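Side-chain contacts in proline dehydrogenase (Bradyrhizobium japonicum USDA 110, PDB 3HAZ), which probably oxidises proline to glutamate in two steps, joining an FAD-dependent proline dehydrogenase and an NAD-dependent aldehyde dehydrogenase in one chain: residues A779-T784 with G919-I924; R904-I909 with I932-V937. One frame throughout, in Å; residues are numbered along the deposited sequence.

Interaction 1: residues A779-T784 with G919-I924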
loop_
_atom_site.group_PDB
_atom_site.type_symbol
_atom_site.label_atom_id
_atom_site.label_comp_id
_atom_site.label_asym_id
_atom_site.label_seq_id
_atom_site.Cartn_x
_atom_site.Cartn_y
_atom_site.Cartn_z
ATOM N N ALA A 779 39.466 20.541 -24.350
ATOM C CA ALA A 779 40.672 21.191 -23.859
ATOM C C ALA A 779 40.598 21.387 -22.346
ATOM O O ALA A 779 41.562 21.123 -21.641
ATOM C CB ALA A 779 40.922 22.521 -24.585
ATOM N N ASP A 780 39.448 21.845 -21.856
ATOM C CA ASP A 780 39.233 21.979 -20.418
ATOM C C ASP A 780 39.484 20.654 -19.703
ATOM O O ASP A 780 40.231 20.585 -18.727
ATOM C CB ASP A 780 37.792 22.411 -20.125
ATOM C CG ASP A 780 37.543 23.878 -20.413
ATOM O OD1 ASP A 780 38.500 24.605 -20.760
ATOM O OD2 ASP A 780 36.375 24.304 -20.292
ATOM N N ASP A 781 38.836 19.603 -20.190
ATOM C CA ASP A 781 38.860 18.320 -19.510
ATOM C C ASP A 781 40.213 17.625 -19.636
ATOM O O ASP A 781 40.591 16.847 -18.762
ATOM C CB ASP A 781 37.742 17.414 -20.031
ATOM C CG ASP A 781 36.366 17.921 -19.658
ATOM O OD1 ASP A 781 36.273 18.760 -18.735
ATOM O OD2 ASP A 781 35.382 17.487 -20.292
ATOM N N VAL A 782 40.927 17.892 -20.726
ATOM C CA VAL A 782 42.255 17.328 -20.914
ATOM C C VAL A 782 43.238 18.042 -20.001
ATOM O O VAL A 782 44.068 17.404 -19.348
ATOM C CB VAL A 782 42.743 17.421 -22.375
ATOM C CG1 VAL A 782 44.263 17.268 -22.433
ATOM C CG2 VAL A 782 42.063 16.356 -23.239
ATOM N N VAL A 783 43.131 19.367 -19.942
ATOM C CA VAL A 783 44.021 20.151 -19.089
ATOM C C VAL A 783 43.850 19.750 -17.619
ATOM O O VAL A 783 44.827 19.551 -16.905
ATOM C CB VAL A 783 43.810 21.672 -19.287
ATOM C CG1 VAL A 783 44.413 22.457 -18.134
ATOM C CG2 VAL A 783 44.427 22.117 -20.613
ATOM N N THR A 784 42.602 19.613 -17.190
ATOM C CA THR A 784 42.289 19.192 -15.827
ATOM C C THR A 784 42.796 17.782 -15.534
ATOM O O THR A 784 43.527 17.555 -14.568
ATOM C CB THR A 784 40.770 19.227 -15.572
ATOM O OG1 THR A 784 40.324 20.587 -15.552
ATOM C CG2 THR A 784 40.445 18.579 -14.241
ATOM N N GLY A 919 38.706 8.220 -20.650
ATOM C CA GLY A 919 37.847 9.325 -21.031
ATOM C C GLY A 919 37.331 9.156 -22.448
ATOM O O GLY A 919 38.072 8.726 -23.329
ATOM N N VAL A 920 36.058 9.483 -22.667
ATOM C CA VAL A 920 35.482 9.477 -24.009
ATOM C C VAL A 920 34.730 10.777 -24.261
ATOM O O VAL A 920 33.804 11.120 -23.525
ATOM C CB VAL A 920 34.494 8.307 -24.237
ATOM C CG1 VAL A 920 33.971 8.324 -25.682
ATOM C CG2 VAL A 920 35.143 6.976 -23.919
ATOM N N HIS A 921 35.140 11.501 -25.298
ATOM C CA HIS A 921 34.469 12.732 -25.693
ATOM C C HIS A 921 33.862 12.564 -27.073
ATOM O O HIS A 921 34.582 12.416 -28.063
ATOM C CB HIS A 921 35.439 13.911 -25.690
ATOM C CG HIS A 921 35.354 14.759 -24.461
ATOM N ND1 HIS A 921 35.979 14.423 -23.279
ATOM C CD2 HIS A 921 34.707 15.924 -24.226
ATOM C CE1 HIS A 921 35.728 15.349 -22.371
ATOM N NE2 HIS A 921 34.965 16.275 -22.924
ATOM N N SER A 922 32.536 12.587 -27.127
ATOM C CA SER A 922 31.812 12.333 -28.359
ATOM C C SER A 922 30.346 12.653 -28.193
ATOM O O SER A 922 29.783 12.478 -27.113
ATOM C CB SER A 922 31.952 10.874 -28.778
ATOM O OG SER A 922 31.156 10.599 -29.924
ATOM N N ARG A 923 29.738 13.117 -29.279
ATOM C CA ARG A 923 28.307 13.358 -29.331
ATOM C C ARG A 923 27.596 12.040 -29.636
ATOM O O ARG A 923 26.410 11.882 -29.352
ATOM C CB ARG A 923 27.999 14.394 -30.428
ATOM C CG ARG A 923 26.643 15.080 -30.320
ATOM C CD ARG A 923 26.617 16.344 -31.184
ATOM N NE ARG A 923 26.475 16.032 -32.602
ATOM C CZ ARG A 923 26.939 16.788 -33.590
ATOM N NH1 ARG A 923 26.755 16.413 -34.844
ATOM N NH2 ARG A 923 27.597 17.913 -33.331
ATOM N N ILE A 924 28.343 11.088 -30.191
ATOM C CA ILE A 924 27.759 9.888 -30.794
ATOM C C ILE A 924 27.544 8.724 -29.816
ATOM O O ILE A 924 28.472 7.974 -29.500
ATOM C CB ILE A 924 28.612 9.418 -31.987
ATOM C CG1 ILE A 924 28.926 10.607 -32.902
ATOM C CG2 ILE A 924 27.905 8.305 -32.746
ATOM C CD1 ILE A 924 29.761 10.256 -34.129
#

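Interaction 2: residues R904-I909 with I932-V937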
loop_
_atom_site.group_PDB
_atom_site.type_symbol
_atom_site.label_atom_id
_atom_site.label_comp_id
_atom_site.label_asym_id
_atom_site.label_seq_id
_atom_site.Cartn_x
_atom_site.Cartn_y
_atom_site.Cartn_z
ATOM N N ARG A 904 42.321 0.062 -34.046
ATOM C CA ARG A 904 43.739 0.194 -33.735
ATOM C C ARG A 904 43.936 0.920 -32.405
ATOM O O ARG A 904 44.792 0.538 -31.600
ATOM C CB ARG A 904 44.449 0.952 -34.863
ATOM C CG ARG A 904 45.935 0.674 -34.979
ATOM C CD ARG A 904 46.402 0.826 -36.421
ATOM N NE ARG A 904 46.969 2.142 -36.710
ATOM C CZ ARG A 904 47.154 2.620 -37.938
ATOM N NH1 ARG A 904 47.690 3.823 -38.114
ATOM N NH2 ARG A 904 46.797 1.899 -38.994
ATOM N N VAL A 905 43.140 1.965 -32.183
ATOM C CA VAL A 905 43.214 2.746 -30.952
ATOM C C VAL A 905 42.842 1.889 -29.748
ATOM O O VAL A 905 43.500 1.934 -28.713
ATOM C CB VAL A 905 42.268 3.958 -30.995
ATOM C CG1 VAL A 905 42.128 4.581 -29.606
ATOM C CG2 VAL A 905 42.760 4.986 -32.019
ATOM N N LEU A 906 41.775 1.115 -29.898
ATOM C CA LEU A 906 41.293 0.247 -28.837
ATOM C C LEU A 906 42.288 -0.875 -28.528
ATOM O O LEU A 906 42.503 -1.208 -27.365
ATOM C CB LEU A 906 39.914 -0.303 -29.200
ATOM C CG LEU A 906 38.823 0.770 -29.290
ATOM C CD1 LEU A 906 37.599 0.266 -30.039
ATOM C CD2 LEU A 906 38.447 1.260 -27.902
ATOM N N ARG A 907 42.908 -1.443 -29.563
ATOM C CA ARG A 907 43.979 -2.413 -29.350
ATOM C C ARG A 907 45.152 -1.770 -28.613
ATOM O O ARG A 907 45.719 -2.362 -27.702
ATOM C CB ARG A 907 44.466 -3.009 -30.672
ATOM C CG ARG A 907 43.463 -3.915 -31.363
ATOM C CD ARG A 907 44.157 -4.802 -32.386
ATOM N NE ARG A 907 43.222 -5.386 -33.347
ATOM C CZ ARG A 907 43.078 -4.964 -34.600
ATOM N NH1 ARG A 907 43.812 -3.954 -35.052
ATOM N NH2 ARG A 907 42.202 -5.553 -35.403
ATOM N N ALA A 908 45.521 -0.558 -29.015
ATOM C CA ALA A 908 46.591 0.173 -28.339
ATOM C C ALA A 908 46.305 0.343 -26.842
ATOM O O ALA A 908 47.209 0.279 -26.014
ATOM C CB ALA A 908 46.799 1.529 -28.992
ATOM N N ILE A 909 45.044 0.571 -26.497
ATOM C CA ILE A 909 44.680 0.744 -25.100
ATOM C C ILE A 909 44.721 -0.598 -24.364
ATOM O O ILE A 909 45.213 -0.685 -23.237
ATOM C CB ILE A 909 43.291 1.392 -24.957
ATOM C CG1 ILE A 909 43.300 2.798 -25.557
ATOM C CG2 ILE A 909 42.872 1.455 -23.490
ATOM C CD1 ILE A 909 41.906 3.399 -25.735
ATOM N N ILE A 932 32.685 1.519 -24.663
ATOM C CA ILE A 932 32.405 0.937 -23.350
ATOM C C ILE A 932 32.339 -0.591 -23.432
ATOM O O ILE A 932 32.915 -1.289 -22.600
ATOM C CB ILE A 932 31.087 1.475 -22.760
ATOM C CG1 ILE A 932 31.219 2.960 -22.417
ATOM C CG2 ILE A 932 30.674 0.679 -21.516
ATOM C CD1 ILE A 932 29.880 3.629 -22.114
ATOM N N ASP A 933 31.634 -1.096 -24.439
ATOM C CA ASP A 933 31.492 -2.535 -24.645
ATOM C C ASP A 933 32.851 -3.209 -24.762
ATOM O O ASP A 933 33.065 -4.305 -24.241
ATOM C CB ASP A 933 30.692 -2.816 -25.922
ATOM C CG ASP A 933 30.637 -4.300 -26.265
ATOM O OD1 ASP A 933 29.843 -5.022 -25.622
ATOM O OD2 ASP A 933 31.375 -4.742 -27.180
ATOM N N ARG A 934 33.762 -2.539 -25.452
ATOM C CA ARG A 934 35.049 -3.118 -25.813
ATOM C C ARG A 934 36.074 -3.150 -24.672
ATOM O O ARG A 934 36.790 -4.139 -24.505
ATOM C CB ARG A 934 35.629 -2.364 -27.009
ATOM C CG ARG A 934 37.059 -2.725 -27.339
ATOM C CD ARG A 934 37.190 -4.195 -27.707
ATOM N NE ARG A 934 38.515 -4.489 -28.241
ATOM C CZ ARG A 934 38.830 -4.435 -29.529
ATOM N NH1 ARG A 934 40.065 -4.711 -29.920
ATOM N NH2 ARG A 934 37.906 -4.105 -30.426
ATOM N N VAL A 935 36.144 -2.070 -23.899
ATOM C CA VAL A 935 37.183 -1.926 -22.880
ATOM C C VAL A 935 36.764 -2.466 -21.508
ATOM O O VAL A 935 35.573 -2.560 -21.198
ATOM C CB VAL A 935 37.632 -0.457 -22.748
ATOM C CG1 VAL A 935 38.064 0.081 -24.101
ATOM C CG2 VAL A 935 36.508 0.392 -22.172
ATOM N N GLN A 936 37.750 -2.818 -20.688
ATOM C CA GLN A 936 37.484 -3.394 -19.372
ATOM C C GLN A 936 37.863 -2.449 -18.228
ATOM O O GLN A 936 37.816 -2.818 -17.054
ATOM C CB GLN A 936 38.224 -4.728 -19.221
ATOM C CG GLN A 936 37.434 -5.935 -19.700
ATOM C CD GLN A 936 38.097 -7.251 -19.321
ATOM O OE1 GLN A 936 39.095 -7.650 -19.921
ATOM N NE2 GLN A 936 37.538 -7.934 -18.326
ATOM N N VAL A 937 38.242 -1.232 -18.591
ATOM C CA VAL A 937 38.658 -0.198 -17.648
ATOM C C VAL A 937 37.676 -0.014 -16.491
ATOM O O VAL A 937 36.469 -0.108 -16.682
ATOM C CB VAL A 937 38.812 1.137 -18.403
ATOM C CG1 VAL A 937 39.295 2.228 -17.475
ATOM C CG2 VAL A 937 39.788 0.951 -19.562
#

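Interaction 1: residues A779-T784 with G919-I924
The aldehyde dehydrogenase section is an α/β fold here, with helix 775-787 laid against a mostly parallel sheet, and D781 of that helix meets H921 near the end of strand 917-921, one of the inner strands. Evidence that the helix lies against the sheet comes from V782, which touches M767 on the adjacent strand 765-769; H921 touches the same M767, which places both on that side of the sheet.

Within the two segments the contact rests on this single pair. D781 OD2 stands 2.9 Å from H921 NE2 and 3.0 Å from H921 CE1, so the oxygen faces the ring edge between these two atoms, in the plane of the imidazole. The carboxylate itself is turned 50° from that plane. Further back, D781 CB, out of the ring plane, lies 3.7 Å from H921 CE1, a van der Waals touch. The aspartate reaches the ring because its CG swings beside the backbone N (chi1 -68°).

Beyond H921 the strand gives way to an ST turn, in which S922 OG accepts from I924 N at 2.9 Å. The flanks reach the N-terminal half of the chain, D780 by a salt bridge to R202 and R923 by one to E110.

A carboxylate oxygen so close in the ring plane would be expected to favour a proton on NE2, or to raise the proton affinity of the imidazole if it is charged; the charge state itself stays open.

Interaction 2: residues R904-I909 with I932-V937
R934, in the last turn of helix 925-934, lays its side chain across L906 and R907 of helix 902-911. Its CB points toward that helix, and L906 CD1 is 4.5 Å from R934 CB. CG then stands anti to the backbone N (chi1 171°) and packs 4.1 Å from L906 CD1 and 4.2 Å from L906 CB. A bend at chi2 (61°) redirects the chain, and CD carries it on to the guanidinium, which has L906 CB over the centre of one face, 4.3 Å above the plane. At the tip, NH1 passes R907 CG at 3.8 Å, an oblique approach to the group.

The polar end is held by acids of helix 902-911: NE forms a salt bridge with E910 and NH1 one with E903, while NH2 is also hydrogen-bonded to a residue adjoining the segments. R907 NE, 4.7 Å from R934 NH1, has a long, weak ion pair with the same E903, so the two cations share an anion.

On the sheet side of the arginine, L906 CD2 meets V935 CG1 at 4.0 Å, roughly at right angles. V935, where the chain leaves helical geometry, also packs on L918 and I940 of two sheet strands. R648 of the second subunit binds the carbonyls of I932 and D933, bringing the subunit interface to this helix end.

Two successive beta-alpha-beta crossovers, sharing strand 917-921, place these helices side by side, as α/β folds do.

Both interactions belong to the aldehyde dehydrogenase section and use the same mixed sheet, with centres about 17 Å apart and nearest atoms about 6 Å apart, without touching. Strand 765-769 shows that they lie on opposite faces: interaction 1 is on the M767 side, whereas V905 and I909 of interaction 2 touch I768, and I909 also A766. Along the chain the segments alternate, 779-784, 904-909, 919-924, 932-937; strand 917-921 follows helix 902-911 and precedes helix 925-934 in the chain. The sheet thus has helices on both sides: no other chain of the assembly touches the segments of interaction 1, while interaction 2 adjoins the second subunit.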